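Local structure of hypothetical membrane spanning protein (Thermus thermophilus, 2VPZ) at residues C[55-60]-C[98-103]; C[146-151]-C[188-193]; C[171-176]-C[222-227]. The protein probably anchors a polysulfide reductase in the membrane and binds the quinone or quinol with which its partner subunits would exchange electrons. All coordinates share one frame; numbering follows the deposited sequence.

Contact 1: C[55-60]-C[98-103]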
loop_
_atom_site.group_PDB
_atom_site.type_symbol
_atom_site.label_atom_id
_atom_site.label_comp_id
_atom_site.label_asym_id
_atom_site.label_seq_id
_atom_site.Cartn_x
_atom_site.Cartn_y
_atom_site.Cartn_z
ATOM N N MET C 55 34.813 6.736 44.863
ATOM C CA MET C 55 35.854 7.081 43.904
ATOM C C MET C 55 35.470 6.754 42.463
ATOM O O MET C 55 35.695 7.550 41.542
ATOM C CB MET C 55 37.188 6.411 44.257
ATOM C CG MET C 55 38.026 7.114 45.334
ATOM S SD MET C 55 39.410 6.101 45.944
ATOM C CE MET C 55 39.502 4.815 44.649
ATOM N N LEU C 56 34.907 5.566 42.284
ATOM C CA LEU C 56 34.441 5.082 40.989
ATOM C C LEU C 56 33.191 5.884 40.563
ATOM O O LEU C 56 32.935 6.036 39.368
ATOM C CB LEU C 56 34.162 3.564 41.027
ATOM C CG LEU C 56 35.397 2.666 41.241
ATOM C CD1 LEU C 56 35.001 1.296 41.828
ATOM C CD2 LEU C 56 36.165 2.516 39.918
ATOM N N ILE C 57 32.420 6.405 41.519
ATOM C CA ILE C 57 31.258 7.231 41.178
ATOM C C ILE C 57 31.787 8.599 40.692
ATOM O O ILE C 57 31.279 9.161 39.714
ATOM C CB ILE C 57 30.262 7.455 42.385
ATOM C CG1 ILE C 57 29.565 6.146 42.755
ATOM C CG2 ILE C 57 29.242 8.551 42.012
ATOM C CD1 ILE C 57 28.172 6.313 43.382
ATOM N N ALA C 58 32.817 9.116 41.362
ATOM C CA ALA C 58 33.444 10.383 40.978
ATOM C C ALA C 58 34.128 10.248 39.594
ATOM O O ALA C 58 33.925 11.095 38.708
ATOM C CB ALA C 58 34.482 10.842 42.056
ATOM N N LEU C 59 34.918 9.191 39.398
ATOM C CA LEU C 59 35.600 8.908 38.134
ATOM C C LEU C 59 34.570 8.742 36.989
ATOM O O LEU C 59 34.819 9.162 35.857
ATOM C CB LEU C 59 36.518 7.650 38.219
ATOM C CG LEU C 59 37.190 7.060 36.955
ATOM C CD1 LEU C 59 38.061 8.125 36.249
ATOM C CD2 LEU C 59 38.029 5.803 37.302
ATOM N N ASP C 60 33.407 8.159 37.269
ATOM C CA ASP C 60 32.391 7.995 36.220
ATOM C C ASP C 60 31.635 9.299 35.900
ATOM O O ASP C 60 31.346 9.567 34.731
ATOM C CB ASP C 60 31.405 6.844 36.509
ATOM C CG ASP C 60 30.494 6.514 35.293
ATOM O OD1 ASP C 60 30.949 6.764 34.145
ATOM O OD2 ASP C 60 29.367 6.004 35.487
ATOM N N LEU C 98 22.721 10.656 44.337
ATOM C CA LEU C 98 22.212 10.404 45.708
ATOM C C LEU C 98 23.009 9.246 46.375
ATOM O O LEU C 98 23.227 9.251 47.590
ATOM C CB LEU C 98 20.694 10.072 45.749
ATOM C CG LEU C 98 19.661 11.111 45.269
ATOM C CD1 LEU C 98 18.335 10.434 44.862
ATOM C CD2 LEU C 98 19.426 12.192 46.339
ATOM N N GLY C 99 23.430 8.258 45.589
ATOM C CA GLY C 99 24.223 7.162 46.104
ATOM C C GLY C 99 25.605 7.617 46.569
ATOM O O GLY C 99 26.251 6.961 47.396
ATOM N N PHE C 100 26.055 8.757 46.056
ATOM C CA PHE C 100 27.361 9.362 46.390
ATOM C C PHE C 100 27.247 10.230 47.669
ATOM O O PHE C 100 28.239 10.401 48.408
ATOM C CB PHE C 100 27.894 10.167 45.184
ATOM C CG PHE C 100 29.260 10.817 45.394
ATOM C CD1 PHE C 100 30.437 10.186 44.969
ATOM C CD2 PHE C 100 29.354 12.076 45.987
ATOM C CE1 PHE C 100 31.692 10.804 45.132
ATOM C CE2 PHE C 100 30.601 12.710 46.161
ATOM C CZ PHE C 100 31.771 12.072 45.730
ATOM N N LEU C 101 26.061 10.790 47.936
ATOM C CA LEU C 101 25.793 11.557 49.172
ATOM C C LEU C 101 25.606 10.510 50.281
ATOM O O LEU C 101 26.263 10.569 51.336
ATOM C CB LEU C 101 24.503 12.420 49.105
ATOM C CG LEU C 101 24.254 13.450 48.002
ATOM C CD1 LEU C 101 22.908 14.171 48.233
ATOM C CD2 LEU C 101 25.410 14.467 47.931
ATOM N N THR C 102 24.700 9.566 50.050
ATOM C CA THR C 102 24.397 8.477 50.995
ATOM C C THR C 102 25.703 7.791 51.441
ATOM O O THR C 102 25.907 7.571 52.633
ATOM C CB THR C 102 23.405 7.392 50.402
ATOM O OG1 THR C 102 22.172 8.009 50.041
ATOM C CG2 THR C 102 23.130 6.265 51.440
ATOM N N GLY C 103 26.584 7.475 50.495
ATOM C CA GLY C 103 27.874 6.879 50.805
ATOM C C GLY C 103 28.894 7.887 51.348
ATOM O O GLY C 103 29.954 7.506 51.873
#
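Ile57 and Phe100 carry this antiparallel meeting of helices 46-65 and 88-107, their side chains sliding past each other in opposite directions. The short axis segments approach to 10.2 Å with a signed crossing angle of -148°. The contact across them is apolar. The methyl CG2 of Ile57 lies 3.6 Å from CD1 of Phe100 and also touches CB of the same residue, meeting the ring obliquely. With CG anti to the backbone N (chi1 -179°), the phenyl group of Phe100 reaches over to the other helix, where its CE1 comes within 4.2 Å of Ala58 CB. The other branch of Ile57 ends in CD1, and Ile57 CD1 rests 4.3 Å from Gly99 C.

The polar bonds stay inside the helices. Leu98 O accepts both Thr102 N and Thr102 OG1, the latter at 2.9 Å, and the two donors arrive from opposite faces of the carbonyl plane. Thr102 also packs on helix 117-136, and Asp60 on His21 of helix 16-41, a residue that binds ubiquinone-1. Across the pair of predicted transmembrane helices, shape and dispersion rather than directional bonds therefore set the fit.

Contact 2: C[146-151]-C[188-193]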
loop_
_atom_site.group_PDB
_atom_site.type_symbol
_atom_site.label_atom_id
_atom_site.label_comp_id
_atom_site.label_asym_id
_atom_site.label_seq_id
_atom_site.Cartn_x
_atom_site.Cartn_y
_atom_site.Cartn_z
ATOM N N GLY C 146 15.445 -7.128 24.757
ATOM C CA GLY C 146 15.217 -7.351 26.175
ATOM C C GLY C 146 16.350 -7.918 27.024
ATOM O O GLY C 146 16.513 -7.491 28.158
ATOM N N LEU C 147 17.134 -8.852 26.486
ATOM C CA LEU C 147 18.286 -9.456 27.206
ATOM C C LEU C 147 19.323 -8.422 27.741
ATOM O O LEU C 147 20.100 -8.722 28.656
ATOM C CB LEU C 147 19.025 -10.524 26.358
ATOM C CG LEU C 147 19.079 -12.025 26.679
ATOM C CD1 LEU C 147 20.206 -12.706 25.853
ATOM C CD2 LEU C 147 19.314 -12.286 28.187
ATOM N N MET C 148 19.354 -7.231 27.128
ATOM C CA MET C 148 20.274 -6.154 27.508
ATOM C C MET C 148 19.954 -5.734 28.954
ATOM O O MET C 148 20.830 -5.258 29.695
ATOM C CB MET C 148 20.153 -4.931 26.579
ATOM C CG MET C 148 20.507 -5.180 25.103
ATOM S SD MET C 148 22.214 -5.716 24.850
ATOM C CE MET C 148 21.967 -7.416 24.251
ATOM N N ALA C 149 18.689 -5.883 29.337
ATOM C CA ALA C 149 18.255 -5.582 30.691
ATOM C C ALA C 149 18.711 -6.729 31.651
ATOM O O ALA C 149 18.649 -6.575 32.869
ATOM C CB ALA C 149 16.717 -5.381 30.761
ATOM N N GLY C 150 19.152 -7.854 31.092
ATOM C CA GLY C 150 19.645 -8.962 31.885
ATOM C C GLY C 150 21.168 -9.047 31.868
ATOM O O GLY C 150 21.831 -9.285 32.903
ATOM N N LEU C 151 21.747 -8.842 30.689
ATOM C CA LEU C 151 23.189 -8.850 30.475
ATOM C C LEU C 151 23.919 -7.685 31.175
ATOM O O LEU C 151 25.020 -7.868 31.718
ATOM C CB LEU C 151 23.524 -8.834 28.968
ATOM C CG LEU C 151 23.314 -10.161 28.223
ATOM C CD1 LEU C 151 23.638 -10.012 26.721
ATOM C CD2 LEU C 151 24.192 -11.259 28.861
ATOM N N LEU C 188 26.027 -16.431 25.608
ATOM C CA LEU C 188 26.124 -17.489 24.594
ATOM C C LEU C 188 24.746 -17.724 23.908
ATOM O O LEU C 188 24.682 -18.027 22.708
ATOM C CB LEU C 188 26.636 -18.815 25.222
ATOM C CG LEU C 188 26.632 -20.059 24.294
ATOM C CD1 LEU C 188 27.799 -19.970 23.296
ATOM C CD2 LEU C 188 26.701 -21.355 25.122
ATOM N N LEU C 189 23.654 -17.560 24.655
ATOM C CA LEU C 189 22.304 -17.738 24.103
ATOM C C LEU C 189 21.774 -16.419 23.490
ATOM O O LEU C 189 20.738 -16.403 22.835
ATOM C CB LEU C 189 21.314 -18.238 25.181
ATOM C CG LEU C 189 21.785 -19.290 26.210
ATOM C CD1 LEU C 189 20.774 -19.424 27.363
ATOM C CD2 LEU C 189 22.015 -20.649 25.529
ATOM N N TYR C 190 22.490 -15.325 23.698
ATOM C CA TYR C 190 22.077 -14.035 23.159
ATOM C C TYR C 190 21.835 -14.001 21.621
ATOM O O TYR C 190 20.730 -13.650 21.186
ATOM C CB TYR C 190 23.039 -12.907 23.577
ATOM C CG TYR C 190 22.868 -11.627 22.773
ATOM C CD1 TYR C 190 21.661 -10.914 22.785
ATOM C CD2 TYR C 190 23.910 -11.141 21.974
ATOM C CE1 TYR C 190 21.493 -9.740 22.014
ATOM C CE2 TYR C 190 23.757 -9.971 21.196
ATOM C CZ TYR C 190 22.548 -9.268 21.216
ATOM O OH TYR C 190 22.404 -8.129 20.445
ATOM N N PRO C 191 22.847 -14.376 20.780
ATOM C CA PRO C 191 22.676 -14.393 19.308
ATOM C C PRO C 191 21.489 -15.223 18.768
ATOM O O PRO C 191 20.941 -14.938 17.692
ATOM C CB PRO C 191 24.005 -14.934 18.768
ATOM C CG PRO C 191 25.000 -14.676 19.869
ATOM C CD PRO C 191 24.210 -14.764 21.168
ATOM N N LEU C 192 21.129 -16.258 19.524
ATOM C CA LEU C 192 20.042 -17.204 19.173
ATOM C C LEU C 192 18.645 -16.625 19.438
ATOM O O LEU C 192 17.604 -17.194 19.067
ATOM C CB LEU C 192 20.221 -18.540 19.940
ATOM C CG LEU C 192 21.489 -19.389 19.718
ATOM C CD1 LEU C 192 21.457 -20.689 20.571
ATOM C CD2 LEU C 192 21.641 -19.727 18.213
ATOM N N THR C 193 18.660 -15.463 20.072
ATOM C CA THR C 193 17.484 -14.712 20.455
ATOM C C THR C 193 17.180 -13.601 19.414
ATOM O O THR C 193 16.177 -12.879 19.523
ATOM C CB THR C 193 17.756 -14.084 21.877
ATOM O OG1 THR C 193 16.762 -14.510 22.806
ATOM C CG2 THR C 193 17.863 -12.552 21.809
#
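Tyr190 reaches across to Leu147, Met148 and Leu151, whose side chains touch it at different points. Leu147 CD1 presses against the root of the tyrosine, 3.5 Å from its CA and 3.6 Å from its CB, and sits at the ring edge, near the ring plane. Met148 touches further out: its terminal methyl CE is 3.3 Å from Tyr190 CE1 and lies close to CZ as well, a tight approach made obliquely to the ring. Leu151 adds a looser touch through CD1, 4.3 Å from Tyr190 CB.

Torsions explain how these groups meet. Tyr190 has its CG swung away from the backbone N (chi1 165°), which extends the phenol toward 146-151. Met148 starts off to one side, but its chain bends at chi2 (-61°) and again at chi3, bringing the methyl back against the ring. Behind the side chains the backbone is tied on both sides: Leu147 O accepts Gly150 N at 2.8 Å and also Leu151 N, while Thr193 N bonds to Tyr190 O at 3.0 Å. The far end of the phenol is anchored too, because Tyr190 OH is hydrogen-bonded to Leu143 O, just ahead of 146-151. This bond gives a buried hydroxyl a partner and probably limits movement of the ring.

The contact thus joins the start of helix 148-166 to the end of helix 175-189. Leu242 of helix 227-245 packs on Tyr190, Met148 and Leu151, with Leu202 of helix 196-205 and Tyr210 of helix 210-217 also against Tyr190. The second subunit, another copy of this protein, packs alongside, its Gly146 against Leu147 and Thr193.

Contact 3: C[171-176]-C[222-227]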
loop_
_atom_site.group_PDB
_atom_site.type_symbol
_atom_site.label_atom_id
_atom_site.label_comp_id
_atom_site.label_asym_id
_atom_site.label_seq_id
_atom_site.Cartn_x
_atom_site.Cartn_y
_atom_site.Cartn_z
ATOM N N TRP C 171 35.589 -13.596 50.649
ATOM C CA TRP C 171 34.153 -13.743 50.259
ATOM C C TRP C 171 33.965 -13.003 48.891
ATOM O O TRP C 171 33.927 -11.831 48.864
ATOM C CB TRP C 171 33.255 -13.005 51.244
ATOM C CG TRP C 171 33.718 -11.530 51.418
ATOM C CD1 TRP C 171 34.501 -11.037 52.425
ATOM C CD2 TRP C 171 33.519 -10.407 50.495
ATOM N NE1 TRP C 171 34.802 -9.715 52.185
ATOM C CE2 TRP C 171 34.219 -9.310 51.013
ATOM C CE3 TRP C 171 32.824 -10.243 49.267
ATOM C CZ2 TRP C 171 34.249 -8.048 50.351
ATOM C CZ3 TRP C 171 32.860 -9.014 48.599
ATOM C CH2 TRP C 171 33.572 -7.928 49.149
ATOM N N ALA C 172 33.859 -13.682 47.765
ATOM C CA ALA C 172 33.721 -13.008 46.465
ATOM C C ALA C 172 34.236 -13.955 45.360
ATOM O O ALA C 172 33.638 -13.993 44.275
ATOM C CB ALA C 172 34.522 -11.641 46.435
ATOM N N LEU C 173 35.291 -14.722 45.621
ATOM C CA LEU C 173 35.782 -15.690 44.593
ATOM C C LEU C 173 34.796 -16.842 44.337
ATOM O O LEU C 173 34.951 -17.559 43.337
ATOM C CB LEU C 173 37.206 -16.318 44.840
ATOM C CG LEU C 173 37.555 -17.418 43.784
ATOM C CD1 LEU C 173 37.945 -16.797 42.418
ATOM C CD2 LEU C 173 38.670 -18.343 44.299
ATOM N N PHE C 174 33.825 -17.055 45.225
ATOM C CA PHE C 174 32.782 -18.083 44.972
ATOM C C PHE C 174 31.604 -17.324 44.269
ATOM O O PHE C 174 31.159 -17.752 43.190
ATOM C CB PHE C 174 32.355 -18.842 46.271
ATOM C CG PHE C 174 31.083 -19.679 46.137
ATOM C CD1 PHE C 174 30.977 -20.731 45.216
ATOM C CD2 PHE C 174 29.971 -19.367 46.924
ATOM C CE1 PHE C 174 29.766 -21.457 45.077
ATOM C CE2 PHE C 174 28.764 -20.070 46.803
ATOM C CZ PHE C 174 28.658 -21.117 45.876
ATOM N N PRO C 175 31.112 -16.186 44.834
ATOM C CA PRO C 175 30.022 -15.474 44.130
ATOM C C PRO C 175 30.504 -15.036 42.704
ATOM O O PRO C 175 29.720 -15.042 41.758
ATOM C CB PRO C 175 29.681 -14.276 45.033
ATOM C CG PRO C 175 30.833 -14.176 46.031
ATOM C CD PRO C 175 31.393 -15.588 46.141
ATOM N N LEU C 176 31.783 -14.681 42.559
ATOM C CA LEU C 176 32.318 -14.295 41.240
ATOM C C LEU C 176 32.158 -15.443 40.209
ATOM O O LEU C 176 31.847 -15.182 39.054
ATOM C CB LEU C 176 33.809 -13.832 41.297
ATOM C CG LEU C 176 34.591 -13.672 39.962
ATOM C CD1 LEU C 176 34.133 -12.402 39.195
ATOM C CD2 LEU C 176 36.119 -13.622 40.223
ATOM N N TRP C 222 39.223 -22.014 36.278
ATOM C CA TRP C 222 40.571 -22.660 36.189
ATOM C C TRP C 222 41.607 -22.372 37.315
ATOM O O TRP C 222 41.445 -22.828 38.461
ATOM C CB TRP C 222 41.237 -22.310 34.845
ATOM C CG TRP C 222 42.629 -22.903 34.688
ATOM C CD1 TRP C 222 43.152 -23.963 35.388
ATOM C CD2 TRP C 222 43.662 -22.502 33.758
ATOM N NE1 TRP C 222 44.419 -24.243 34.953
ATOM C CE2 TRP C 222 44.762 -23.370 33.958
ATOM C CE3 TRP C 222 43.767 -21.495 32.774
ATOM C CZ2 TRP C 222 45.963 -23.272 33.202
ATOM C CZ3 TRP C 222 44.964 -21.390 32.011
ATOM C CH2 TRP C 222 46.041 -22.281 32.238
ATOM N N GLN C 223 42.677 -21.640 36.984
ATOM C CA GLN C 223 43.754 -21.254 37.931
ATOM C C GLN C 223 43.299 -20.033 38.799
ATOM O O GLN C 223 42.787 -19.032 38.275
ATOM C CB GLN C 223 45.122 -20.955 37.192
ATOM C CG GLN C 223 46.426 -20.773 38.095
ATOM C CD GLN C 223 47.313 -22.037 38.261
ATOM O OE1 GLN C 223 47.034 -23.097 37.697
ATOM N NE2 GLN C 223 48.402 -21.908 39.039
ATOM N N GLU C 224 43.449 -20.194 40.118
ATOM C CA GLU C 224 43.117 -19.220 41.182
ATOM C C GLU C 224 43.449 -17.738 40.844
ATOM O O GLU C 224 42.534 -16.922 40.795
ATOM C CB GLU C 224 43.779 -19.618 42.534
ATOM C CG GLU C 224 43.283 -18.884 43.824
ATOM C CD GLU C 224 41.896 -19.349 44.290
ATOM O OE1 GLU C 224 41.075 -19.725 43.428
ATOM O OE2 GLU C 224 41.627 -19.319 45.521
ATOM N N ARG C 225 44.704 -17.360 40.586
ATOM C CA ARG C 225 44.959 -15.946 40.282
ATOM C C ARG C 225 44.853 -15.422 38.806
ATOM O O ARG C 225 45.272 -14.294 38.504
ATOM C CB ARG C 225 46.258 -15.412 40.989
ATOM C CG ARG C 225 46.056 -14.025 41.690
ATOM C CD ARG C 225 47.218 -13.030 41.422
ATOM N NE ARG C 225 46.856 -11.698 40.905
ATOM C CZ ARG C 225 47.715 -10.687 40.746
ATOM N NH1 ARG C 225 48.985 -10.859 41.066
ATOM N NH2 ARG C 225 47.323 -9.509 40.253
ATOM N N LEU C 226 44.293 -16.233 37.891
ATOM C CA LEU C 226 43.983 -15.818 36.476
ATOM C C LEU C 226 42.483 -15.499 36.487
ATOM O O LEU C 226 41.986 -14.636 35.751
ATOM C CB LEU C 226 44.155 -16.907 35.383
ATOM C CG LEU C 226 45.389 -17.742 35.037
ATOM C CD1 LEU C 226 45.037 -18.832 33.996
ATOM C CD2 LEU C 226 46.548 -16.838 34.537
ATOM N N ALA C 227 41.761 -16.263 37.307
ATOM C CA ALA C 227 40.307 -16.168 37.468
ATOM C C ALA C 227 39.719 -14.714 37.530
ATOM O O ALA C 227 38.698 -14.500 36.866
ATOM C CB ALA C 227 39.828 -17.065 38.629
#
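Gln223 O is gripped by two backbone donors, Ala227 N at 3.1 Å and Leu226 N at 3.2 Å, two bonds that fold the chain back just before Ala227, whose CB points toward 171-176. There the methyl CB of Ala227 meets Leu173 CD1 at 4.2 Å. Three residues further along, Leu176 also points toward 222-227 and brings CD2 to 4.3 Å from Ala227 O, a contact of a methyl with a backbone carbonyl. In Leu173 the CG lies beside the carbonyl carbon (chi1 174°), which carries its two methyls out toward the loop.

The residues 222-227 link helix 210-217 to helix 227-245. Residues 171-176 lead into helix 175-189, so the contact packs a connecting loop against the start of a predicted transmembrane helix in this mostly helical polysulfide reductase family subunit. It is a structural join, away from the quinone-binding residues. On this side the backbone N of Leu176 is bonded to Ala172 O.

Glu224 comes in beside Ala227. Its chain bends at chi2 (74°), bringing the carboxylate near Leu173 CD2, though the modelled approach of OE1 is too short to be trusted in detail. The same OE1 makes a long, weak ion pair with Arg177 NH2. Leu176 also packs on Val158 of helix 148-166, and Phe174 packs on Phe174 of the second subunit, another copy of this protein.

Contact 1 comes first along the chain and closes before the other two open; contacts 2 and 3 then interleave, their segments alternating in the order 146-151, 171-176, 188-193, 222-227. They share helix 175-189, contact 3 at its start and contact 2 at its end, with centres about 24 Å apart. Contact 1, on helices 46-65 and 88-107, is centre to centre about 29 Å from contact 2, on the opposite side of the chain's centre, and about 27 Å from contact 3. None touches another; nearest atoms stay about 12 Å or more apart. The three thus tie separate parts of one helical membrane subunit, an earlier helix pair and a later group of helices whose contacts alternate along the chain.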